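Long-range contacts in carbohydrate binding protein, putative, CPB33A (Cellvibrio japonicus, PDB 5FJQ), which is a copper-dependent lytic polysaccharide monooxygenase important for efficient use of chitin, the chain here being its monooxygenase domain: residues Ser6-Cys14 / Met73-Thr83; Val85-Asn96 / Glu137-Tyr148. One frame throughout, in Å; residues are numbered along the deposited sequence.

Interaction 1: residues Ser6-Cys14 / Met73-Thr83; sequences SPKSRVIQC and MDLARNDWPAT
The guanidinium of Arg10 lies flat on one face of the Trp80 indole, the two planes 8° apart, in a stack that is also a cation-pi pair: CZ of Arg10 is 3.5 Å from the centroid of the five-membered ring. Over the six-membered ring of that same face stands CD of Arg10, a CH-pi contact. CB of Arg77 packs on the opposite face, and at the rim, near the ring plane, SG of Cys14 comes 4.0 Å from CZ3 of Trp80 as a sulfur-aromatic contact. Arginine suits the site because its aliphatic chain and its flat cation can both lie on one indole. With CG anti to the backbone N (chi1 -163°) the chain runs out across the ring, and a bend at chi3 (-71°) sets the guanidinium over the five-membered part.

At the edge of the guanidinium, NH1 of Arg10 gives a weak, bent hydrogen bond of 2.7 Å to O of Met73. A water accepts from the same NH1 and donates to O of Leu75, which also receives a weak bond from NE1 of Trp80, so both stacked groups are tied to one carbonyl. The flexible, apolar Met73 side chain slides past that of Arg10 in the opposite direction, SD near CG of Arg10, and its CG is 3.7 Å from CG1 of Val11.

Further along, the Gln13 chain slides past Pro81, its CD 3.8 Å from CB of Pro81. Thr83 OG1 bonds two waters, one reaching Lys8 O and Gln13 NE2, the other Lys8 N. Ser9, the N-cap, starts helix 10-17.

The contact thus fastens that helix to the loop leading into strand 83-84. Cys14 is disulfide-bonded to Cys27 of helix 25-33, while Arg10 NH2 makes a salt bridge to Asp176 of strand 169-178.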
loop_
_atom_site.group_PDB
_atom_site.type_symbol
_atom_site.label_atom_id
_atom_site.label_comp_id
_atom_site.label_asym_id
_atom_site.label_seq_id
_atom_site.Cartn_x
_atom_site.Cartn_y
_atom_site.Cartn_z
ATOM N N SER A 6 4.404 6.791 -6.515
ATOM C CA SER A 6 5.629 7.525 -6.117
ATOM C C SER A 6 5.591 7.804 -4.596
ATOM O O SER A 6 4.722 8.560 -4.164
ATOM C CB SER A 6 5.687 8.806 -6.929
ATOM O OG SER A 6 6.793 9.564 -6.586
ATOM N N PRO A 7 6.424 7.084 -3.785
ATOM C CA PRO A 7 7.341 5.996 -4.138
ATOM C C PRO A 7 6.499 4.820 -4.650
ATOM O O PRO A 7 5.359 4.661 -4.226
ATOM C CB PRO A 7 7.969 5.642 -2.797
ATOM C CG PRO A 7 7.896 6.919 -2.022
ATOM C CD PRO A 7 6.486 7.304 -2.338
ATOM N N LYS A 8 7.025 4.063 -5.595
ATOM C CA LYS A 8 6.277 2.943 -6.199
ATOM C C LYS A 8 5.887 1.965 -5.105
ATOM O O LYS A 8 6.735 1.526 -4.292
ATOM C CB LYS A 8 7.101 2.259 -7.258
ATOM C CG LYS A 8 7.606 3.178 -8.352
ATOM C CD LYS A 8 8.500 2.419 -9.340
ATOM C CE LYS A 8 8.934 3.270 -10.554
ATOM N NZ LYS A 8 7.742 3.494 -11.460
ATOM N N SER A 9 4.604 1.636 -5.072
ATOM C CA SER A 9 4.065 0.681 -4.118
ATOM C C SER A 9 4.580 -0.661 -4.582
ATOM O O SER A 9 5.122 -0.781 -5.693
ATOM C CB SER A 9 2.543 0.633 -4.149
ATOM O OG SER A 9 2.054 0.115 -5.411
ATOM N N ARG A 10 4.452 -1.625 -3.697
ATOM C CA ARG A 10 4.921 -2.993 -3.914
ATOM C C ARG A 10 4.262 -3.636 -5.158
ATOM O O ARG A 10 4.958 -4.345 -5.900
ATOM C CB ARG A 10 4.591 -3.844 -2.680
ATOM C CG ARG A 10 5.397 -5.129 -2.638
ATOM C CD ARG A 10 5.151 -5.868 -1.367
ATOM N NE ARG A 10 5.721 -5.246 -0.188
ATOM C CZ ARG A 10 5.510 -5.794 1.031
ATOM N NH1 ARG A 10 4.782 -6.916 1.151
ATOM N NH2 ARG A 10 6.045 -5.267 2.118
ATOM N N VAL A 11 2.939 -3.400 -5.363
ATOM C CA VAL A 11 2.238 -3.952 -6.555
ATOM C C VAL A 11 2.874 -3.268 -7.825
ATOM O O VAL A 11 3.008 -3.879 -8.876
ATOM C CB VAL A 11 0.658 -3.800 -6.553
ATOM C CG1 VAL A 11 0.046 -4.585 -5.391
ATOM C CG2 VAL A 11 0.187 -2.315 -6.514
ATOM N N ILE A 12 3.393 -2.056 -7.667
ATOM C CA ILE A 12 3.969 -1.310 -8.873
ATOM C C ILE A 12 5.460 -1.668 -9.131
ATOM O O ILE A 12 5.983 -1.712 -10.300
ATOM C CB ILE A 12 3.920 0.260 -8.714
ATOM C CG1 ILE A 12 2.471 0.807 -8.676
ATOM C CG2 ILE A 12 4.740 0.951 -9.852
ATOM C CD1 ILE A 12 1.587 0.440 -9.836
ATOM N N GLN A 13 6.188 -1.800 -8.037
ATOM C CA GLN A 13 7.547 -2.323 -8.098
ATOM C C GLN A 13 7.537 -3.683 -8.805
ATOM O O GLN A 13 8.258 -3.935 -9.781
ATOM C CB GLN A 13 8.118 -2.427 -6.689
ATOM C CG GLN A 13 8.490 -1.056 -6.058
ATOM C CD GLN A 13 9.690 -0.436 -6.714
ATOM O OE1 GLN A 13 10.112 -0.901 -7.763
ATOM N NE2 GLN A 13 10.261 0.646 -6.106
ATOM N N CYS A 14 6.729 -4.559 -8.323
ATOM C CA CYS A 14 6.747 -5.885 -8.985
ATOM C C CYS A 14 6.110 -5.923 -10.414
ATOM O O CYS A 14 6.621 -6.654 -11.294
ATOM C CB CYS A 14 6.259 -6.955 -8.050
ATOM S SG CYS A 14 7.454 -7.546 -6.789
ATOM N N MET A 73 1.982 -10.500 -2.696
ATOM C CA MET A 73 2.190 -9.219 -1.999
ATOM C C MET A 73 2.222 -9.315 -0.486
ATOM O O MET A 73 2.744 -8.375 0.169
ATOM C CB MET A 73 1.192 -8.119 -2.469
ATOM C CG MET A 73 1.233 -7.812 -3.977
ATOM S SD MET A 73 2.819 -7.130 -4.496
ATOM C CE MET A 73 3.651 -8.610 -5.047
ATOM N N ASP A 74 1.767 -10.465 0.053
ATOM C CA ASP A 74 1.645 -10.645 1.481
ATOM C C ASP A 74 2.870 -11.256 2.123
ATOM O O ASP A 74 2.877 -11.498 3.367
ATOM C CB ASP A 74 0.423 -11.469 1.774
ATOM C CG ASP A 74 -0.890 -10.691 1.539
ATOM O OD1 ASP A 74 -0.939 -9.480 1.833
ATOM O OD2 ASP A 74 -1.891 -11.258 1.078
ATOM N N LEU A 75 3.867 -11.572 1.299
ATOM C CA LEU A 75 5.076 -12.324 1.784
ATOM C C LEU A 75 5.968 -11.397 2.634
ATOM O O LEU A 75 6.186 -10.285 2.212
ATOM C CB LEU A 75 5.864 -12.844 0.576
ATOM C CG LEU A 75 5.109 -13.927 -0.220
ATOM C CD1 LEU A 75 5.901 -14.438 -1.406
ATOM C CD2 LEU A 75 4.633 -15.064 0.636
ATOM N N ALA A 76 6.450 -11.851 3.804
ATOM C CA ALA A 76 7.479 -11.152 4.612
ATOM C C ALA A 76 8.881 -11.301 3.980
ATOM O O ALA A 76 9.421 -12.384 3.897
ATOM C CB ALA A 76 7.470 -11.730 6.031
ATOM N N ARG A 77 9.465 -10.223 3.497
ATOM C CA ARG A 77 10.774 -10.283 2.859
ATOM C C ARG A 77 11.467 -9.010 3.197
ATOM O O ARG A 77 10.809 -8.004 3.320
ATOM C CB ARG A 77 10.605 -10.428 1.367
ATOM C CG ARG A 77 9.961 -11.784 1.047
ATOM C CD ARG A 77 9.887 -12.028 -0.429
ATOM N NE ARG A 77 11.233 -12.098 -1.005
ATOM C CZ ARG A 77 11.897 -13.227 -1.290
ATOM N NH1 ARG A 77 11.358 -14.410 -1.100
ATOM N NH2 ARG A 77 13.110 -13.169 -1.845
ATOM N N ASN A 78 12.782 -9.076 3.396
ATOM C CA ASN A 78 13.610 -7.886 3.677
ATOM C C ASN A 78 14.248 -7.467 2.379
ATOM O O ASN A 78 15.194 -6.647 2.376
ATOM C CB ASN A 78 14.715 -8.217 4.690
ATOM C CG ASN A 78 15.541 -9.460 4.294
ATOM O OD1 ASN A 78 15.330 -10.091 3.243
ATOM N ND2 ASN A 78 16.487 -9.829 5.161
ATOM N N ASP A 79 13.762 -8.012 1.272
ATOM C CA ASP A 79 14.386 -7.665 -0.038
ATOM C C ASP A 79 13.400 -7.103 -1.064
ATOM O O ASP A 79 13.704 -7.010 -2.299
ATOM C CB ASP A 79 15.137 -8.849 -0.603
ATOM C CG ASP A 79 14.201 -9.939 -1.078
ATOM O OD1 ASP A 79 13.005 -9.897 -0.699
ATOM O OD2 ASP A 79 14.659 -10.827 -1.820
ATOM N N TRP A 80 12.234 -6.672 -0.581
ATOM C CA TRP A 80 11.285 -6.044 -1.529
ATOM C C TRP A 80 11.980 -4.888 -2.206
ATOM O O TRP A 80 12.782 -4.176 -1.549
ATOM C CB TRP A 80 10.024 -5.562 -0.847
ATOM C CG TRP A 80 9.094 -6.667 -0.392
ATOM C CD1 TRP A 80 8.864 -7.043 0.920
ATOM C CD2 TRP A 80 8.277 -7.560 -1.207
ATOM N NE1 TRP A 80 7.959 -8.075 0.953
ATOM C CE2 TRP A 80 7.578 -8.410 -0.318
ATOM C CE3 TRP A 80 8.056 -7.710 -2.586
ATOM C CZ2 TRP A 80 6.685 -9.424 -0.764
ATOM C CZ3 TRP A 80 7.151 -8.730 -3.013
ATOM C CH2 TRP A 80 6.491 -9.550 -2.107
ATOM N N PRO A 81 11.731 -4.680 -3.521
ATOM C CA PRO A 81 12.322 -3.455 -4.100
ATOM C C PRO A 81 11.862 -2.188 -3.356
ATOM O O PRO A 81 10.662 -1.952 -3.231
ATOM C CB PRO A 81 11.768 -3.439 -5.521
ATOM C CG PRO A 81 11.570 -4.897 -5.849
ATOM C CD PRO A 81 11.119 -5.545 -4.548
ATOM N N ALA A 82 12.768 -1.358 -2.865
ATOM C CA ALA A 82 12.356 -0.305 -1.990
ATOM C C ALA A 82 12.927 1.037 -2.455
ATOM O O ALA A 82 13.927 1.077 -3.145
ATOM C CB ALA A 82 12.787 -0.627 -0.567
ATOM N N THR A 83 12.244 2.118 -2.111
ATOM C CA THR A 83 12.723 3.445 -2.392
ATOM C C THR A 83 13.482 4.025 -1.198
ATOM O O THR A 83 13.066 3.923 -0.053
ATOM C CB THR A 83 11.520 4.340 -2.701
ATOM O OG1 THR A 83 10.780 3.761 -3.779
ATOM C CG2 THR A 83 11.933 5.748 -3.037
HETATM O O HOH W 1 9.300 1.627 -3.150
HETATM O O HOH W 2 9.850 4.501 -6.090
HETATM O O HOH W 3 4.980 -8.071 3.882
#

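Interaction 2: residues Val85-Asn96 / Glu137-Tyr148; sequences VTPGAREFVWTN and EWVSTHNVILPY
Strands 88-96 and 139-146 pair antiparallel from Gly88-Leu146 to Thr95-Val139, their axes at 144°, through eight backbone hydrogen bonds, with a ninth from Asn96 N to Trp138 O beyond the last bridge. They form two of the three strands of one sheet in the immunoglobulin-like beta-sandwich of lytic polysaccharide monooxygenases. Gly88 has a positive phi, which glycine accommodates easily.

Phe92, Trp94, His142 and Val144 point into the sandwich, towards Phe105 and Tyr107 of strand 102-109, and Leu146 on the same face packs on Ile128 of strand 126-130. Val144 crosses Phe92 at about a right angle, its CG2 3.3 Å from CD1 of that ring. Branched Leu146 serves two neighbours: CD1 lies 3.3 Å from CB of Arg90, whereas CD2 sits 4.0 Å from CE1 of Phe92. CD1 of Trp94 meets the edge of the His142 imidazole, 3.8 Å from CE1, with the rings oblique at 74°; His142 ND1 is hydrogen-bonded to Tyr107 OH. On the other face, beta-branched Val93 and Val139 pack tightly.

The amide of Asn96 closes the end of the ladder, a compact polar group able to donate twice from one nitrogen. With CG anti to the carbonyl carbon (chi1 -58°), ND2 of Asn96 donates to O of Glu137 at 3.0 Å and to OG of Ser140 at 3.1 Å, and that hydroxyl in turn donates to OE1 of Glu137.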
loop_
_atom_site.group_PDB
_atom_site.type_symbol
_atom_site.label_atom_id
_atom_site.label_comp_id
_atom_site.label_asym_id
_atom_site.label_seq_id
_atom_site.Cartn_x
_atom_site.Cartn_y
_atom_site.Cartn_z
ATOM N N VAL A 85 14.469 6.433 1.488
ATOM C CA VAL A 85 13.854 7.599 2.117
ATOM C C VAL A 85 14.725 8.069 3.306
ATOM O O VAL A 85 15.676 7.374 3.702
ATOM C CB VAL A 85 12.405 7.352 2.562
ATOM C CG1 VAL A 85 11.499 7.039 1.372
ATOM C CG2 VAL A 85 12.342 6.215 3.600
ATOM N N THR A 86 14.394 9.254 3.825
ATOM C CA THR A 86 14.933 9.775 5.070
ATOM C C THR A 86 13.828 10.395 5.921
ATOM O O THR A 86 12.717 10.652 5.410
ATOM C CB THR A 86 15.996 10.840 4.837
ATOM O OG1 THR A 86 15.413 11.919 4.099
ATOM C CG2 THR A 86 17.223 10.271 4.067
ATOM N N PRO A 87 14.098 10.599 7.249
ATOM C CA PRO A 87 13.073 11.203 8.095
ATOM C C PRO A 87 12.750 12.596 7.607
ATOM O O PRO A 87 13.604 13.245 6.983
ATOM C CB PRO A 87 13.718 11.176 9.507
ATOM C CG PRO A 87 14.663 10.013 9.447
ATOM C CD PRO A 87 15.235 10.136 8.056
ATOM N N GLY A 88 11.521 13.033 7.834
ATOM C CA GLY A 88 11.019 14.245 7.246
ATOM C C GLY A 88 10.041 14.101 6.096
ATOM O O GLY A 88 9.534 12.996 5.776
ATOM N N ALA A 89 9.772 15.224 5.456
ATOM C CA ALA A 89 8.706 15.272 4.467
ATOM C C ALA A 89 9.070 14.427 3.253
ATOM O O ALA A 89 10.198 14.432 2.807
ATOM C CB ALA A 89 8.402 16.701 4.076
ATOM N N ARG A 90 8.129 13.593 2.823
ATOM C CA ARG A 90 8.290 12.858 1.562
ATOM C C ARG A 90 6.945 12.918 0.813
ATOM O O ARG A 90 5.917 12.647 1.383
ATOM C CB ARG A 90 8.748 11.421 1.860
ATOM C CG ARG A 90 9.031 10.560 0.636
ATOM C CD ARG A 90 10.093 11.219 -0.207
ATOM N NE ARG A 90 10.274 10.383 -1.363
ATOM C CZ ARG A 90 11.371 9.685 -1.649
ATOM N NH1 ARG A 90 12.508 9.782 -0.914
ATOM N NH2 ARG A 90 11.324 8.929 -2.729
ATOM N N GLU A 91 6.919 13.363 -0.435
ATOM C CA GLU A 91 5.661 13.212 -1.217
ATOM C C GLU A 91 5.329 11.731 -1.573
ATOM O O GLU A 91 6.199 10.945 -2.008
ATOM C CB GLU A 91 5.625 14.029 -2.529
ATOM C CG GLU A 91 6.106 15.463 -2.396
ATOM C CD GLU A 91 5.491 16.386 -3.429
ATOM O OE1 GLU A 91 5.191 15.948 -4.576
ATOM O OE2 GLU A 91 5.273 17.558 -3.065
ATOM N N PHE A 92 4.061 11.419 -1.373
ATOM C CA PHE A 92 3.401 10.172 -1.786
ATOM C C PHE A 92 2.260 10.514 -2.727
ATOM O O PHE A 92 1.453 11.421 -2.482
ATOM C CB PHE A 92 2.881 9.404 -0.563
ATOM C CG PHE A 92 3.969 8.802 0.282
ATOM C CD1 PHE A 92 4.721 9.590 1.163
ATOM C CD2 PHE A 92 4.301 7.489 0.148
ATOM C CE1 PHE A 92 5.744 9.015 1.911
ATOM C CE2 PHE A 92 5.335 6.909 0.888
ATOM C CZ PHE A 92 6.053 7.674 1.765
ATOM N N VAL A 93 2.205 9.797 -3.827
ATOM C CA VAL A 93 1.328 10.222 -4.873
ATOM C C VAL A 93 0.500 9.031 -5.230
ATOM O O VAL A 93 1.083 7.971 -5.494
ATOM C CB VAL A 93 2.129 10.638 -6.151
ATOM C CG1 VAL A 93 1.169 10.842 -7.318
ATOM C CG2 VAL A 93 3.043 11.871 -5.892
ATOM N N TRP A 94 -0.817 9.245 -5.287
ATOM C CA TRP A 94 -1.752 8.198 -5.725
ATOM C C TRP A 94 -2.123 8.569 -7.147
ATOM O O TRP A 94 -2.569 9.684 -7.398
ATOM C CB TRP A 94 -3.033 8.130 -4.878
ATOM C CG TRP A 94 -2.942 7.385 -3.561
ATOM C CD1 TRP A 94 -2.397 7.856 -2.441
ATOM C CD2 TRP A 94 -3.533 6.108 -3.215
ATOM N NE1 TRP A 94 -2.488 6.957 -1.400
ATOM C CE2 TRP A 94 -3.220 5.873 -1.836
ATOM C CE3 TRP A 94 -4.276 5.138 -3.925
ATOM C CZ2 TRP A 94 -3.614 4.732 -1.164
ATOM C CZ3 TRP A 94 -4.672 4.009 -3.263
ATOM C CH2 TRP A 94 -4.320 3.779 -1.881
ATOM N N THR A 95 -1.900 7.648 -8.071
ATOM C CA THR A 95 -2.410 7.805 -9.417
ATOM C C THR A 95 -3.726 7.051 -9.456
ATOM O O THR A 95 -3.770 5.822 -9.328
ATOM C CB THR A 95 -1.421 7.265 -10.463
ATOM O OG1 THR A 95 -0.255 8.070 -10.379
ATOM C CG2 THR A 95 -2.022 7.398 -11.858
ATOM N N ASN A 96 -4.791 7.825 -9.600
ATOM C CA ASN A 96 -6.123 7.342 -9.629
ATOM C C ASN A 96 -6.610 7.071 -11.048
ATOM O O ASN A 96 -6.624 7.974 -11.871
ATOM C CB ASN A 96 -7.021 8.335 -8.882
ATOM C CG ASN A 96 -6.554 8.520 -7.462
ATOM O OD1 ASN A 96 -5.815 7.667 -6.969
ATOM N ND2 ASN A 96 -6.839 9.682 -6.861
ATOM N N GLU A 137 -10.104 13.458 -7.596
ATOM C CA GLU A 137 -8.796 13.887 -7.938
ATOM C C GLU A 137 -8.248 12.844 -8.842
ATOM O O GLU A 137 -8.293 11.700 -8.518
ATOM C CB GLU A 137 -7.929 13.879 -6.704
ATOM C CG GLU A 137 -8.173 15.107 -5.826
ATOM C CD GLU A 137 -7.437 14.990 -4.526
ATOM O OE1 GLU A 137 -7.521 13.923 -3.848
ATOM O OE2 GLU A 137 -6.791 15.987 -4.179
ATOM N N TRP A 138 -7.727 13.247 -9.988
ATOM C CA TRP A 138 -7.033 12.303 -10.799
ATOM C C TRP A 138 -5.722 11.884 -10.186
ATOM O O TRP A 138 -5.231 10.762 -10.418
ATOM C CB TRP A 138 -6.831 12.904 -12.201
ATOM C CG TRP A 138 -8.142 12.985 -12.957
ATOM C CD1 TRP A 138 -8.800 14.125 -13.363
ATOM C CD2 TRP A 138 -8.969 11.870 -13.356
ATOM N NE1 TRP A 138 -9.967 13.778 -14.015
ATOM C CE2 TRP A 138 -10.096 12.405 -14.024
ATOM C CE3 TRP A 138 -8.856 10.459 -13.224
ATOM C CZ2 TRP A 138 -11.108 11.576 -14.573
ATOM C CZ3 TRP A 138 -9.855 9.643 -13.759
ATOM C CH2 TRP A 138 -10.969 10.203 -14.424
ATOM N N VAL A 139 -5.105 12.817 -9.454
ATOM C CA VAL A 139 -3.859 12.543 -8.807
ATOM C C VAL A 139 -3.982 13.097 -7.397
ATOM O O VAL A 139 -4.498 14.205 -7.192
ATOM C CB VAL A 139 -2.643 13.191 -9.495
ATOM C CG1 VAL A 139 -1.396 12.737 -8.757
ATOM C CG2 VAL A 139 -2.521 12.766 -10.970
ATOM N N SER A 140 -3.559 12.321 -6.426
ATOM C CA SER A 140 -3.756 12.690 -5.022
ATOM C C SER A 140 -2.385 12.726 -4.391
ATOM O O SER A 140 -1.687 11.733 -4.363
ATOM C CB SER A 140 -4.669 11.641 -4.316
ATOM O OG SER A 140 -5.999 11.749 -4.684
ATOM N N THR A 141 -1.977 13.890 -3.899
ATOM C CA THR A 141 -0.651 14.031 -3.368
ATOM C C THR A 141 -0.666 14.360 -1.879
ATOM O O THR A 141 -1.356 15.272 -1.420
ATOM C CB THR A 141 0.222 15.114 -4.106
ATOM O OG1 THR A 141 0.194 14.836 -5.515
ATOM C CG2 THR A 141 1.581 14.938 -3.659
ATOM N N HIS A 142 0.116 13.587 -1.134
ATOM C CA HIS A 142 0.171 13.750 0.298
ATOM C C HIS A 142 1.640 13.884 0.696
ATOM O O HIS A 142 2.445 13.033 0.422
ATOM C CB HIS A 142 -0.521 12.539 0.914
ATOM C CG HIS A 142 -1.856 12.275 0.301
ATOM N ND1 HIS A 142 -2.126 11.142 -0.446
ATOM C CD2 HIS A 142 -2.981 13.020 0.273
ATOM C CE1 HIS A 142 -3.366 11.205 -0.902
ATOM N NE2 HIS A 142 -3.919 12.316 -0.453
ATOM N N ASN A 143 1.993 15.026 1.289
ATOM C CA ASN A 143 3.315 15.168 1.798
ATOM C C ASN A 143 3.470 14.616 3.207
ATOM O O ASN A 143 3.272 15.382 4.156
ATOM C CB ASN A 143 3.600 16.632 1.924
ATOM C CG ASN A 143 4.629 17.095 0.933
ATOM O OD1 ASN A 143 4.464 16.897 -0.297
ATOM N ND2 ASN A 143 5.705 17.714 1.451
ATOM N N VAL A 144 3.909 13.374 3.331
ATOM C CA VAL A 144 3.764 12.577 4.579
ATOM C C VAL A 144 4.999 12.893 5.338
ATOM O O VAL A 144 6.081 12.988 4.714
ATOM C CB VAL A 144 3.735 11.064 4.247
ATOM C CG1 VAL A 144 3.686 10.182 5.506
ATOM C CG2 VAL A 144 2.549 10.792 3.348
ATOM N N ILE A 145 4.893 13.164 6.647
ATOM C CA ILE A 145 6.124 13.389 7.371
ATOM C C ILE A 145 6.622 12.028 7.913
ATOM O O ILE A 145 5.977 11.400 8.784
ATOM C CB ILE A 145 6.024 14.509 8.467
ATOM C CG1 ILE A 145 5.458 15.844 7.939
ATOM C CG2 ILE A 145 7.307 14.647 9.286
ATOM C CD1 ILE A 145 5.980 16.371 6.606
ATOM N N LEU A 146 7.749 11.548 7.392
ATOM C CA LEU A 146 8.312 10.251 7.832
ATOM C C LEU A 146 8.981 10.443 9.171
ATOM O O LEU A 146 9.797 11.400 9.341
ATOM C CB LEU A 146 9.298 9.698 6.811
ATOM C CG LEU A 146 8.667 9.539 5.435
ATOM C CD1 LEU A 146 9.766 9.444 4.360
ATOM C CD2 LEU A 146 7.680 8.383 5.363
ATOM N N PRO A 147 8.625 9.583 10.152
ATOM C CA PRO A 147 9.255 9.704 11.458
ATOM C C PRO A 147 10.696 9.190 11.426
ATOM O O PRO A 147 11.111 8.561 10.435
ATOM C CB PRO A 147 8.378 8.808 12.352
ATOM C CG PRO A 147 7.919 7.695 11.424
ATOM C CD PRO A 147 7.751 8.378 10.058
ATOM N N TYR A 148 11.475 9.439 12.480
ATOM C CA TYR A 148 12.805 8.807 12.546
ATOM C C TYR A 148 12.713 7.278 12.454
ATOM O O TYR A 148 12.082 6.643 13.289
ATOM C CB TYR A 148 13.559 9.206 13.822
ATOM C CG TYR A 148 14.941 8.649 13.857
ATOM C CD1 TYR A 148 15.962 9.248 13.111
ATOM C CD2 TYR A 148 15.230 7.497 14.592
ATOM C CE1 TYR A 148 17.265 8.740 13.120
ATOM C CE2 TYR A 148 16.528 6.973 14.612
ATOM C CZ TYR A 148 17.538 7.595 13.870
ATOM O OH TYR A 148 18.833 7.073 13.872
#

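In the fold
Interactions 1 and 2 have centres 16 Å apart and meet along strand 88-96. There Ser6 O lies 2.8 Å from Val93 N, probably a hydrogen bond, and continues the pairing of strand 2-6 with 88-96; CD of Pro7 packs 3.3 Å from CD2 of Phe92, and CG2 of Thr83 lies on Arg90. Interaction 1 holds the start of helix 10-17 against the loop that leads into strand 83-84, whereas interaction 2 builds one sheet of the sandwich. Copper is held by His1 and His100. The end of interaction 2 at Asn96 is close to it, the side chain being about 8 Å from the copper ion, while in interaction 1 the Val11 side chain is about 12 Å from that of His1.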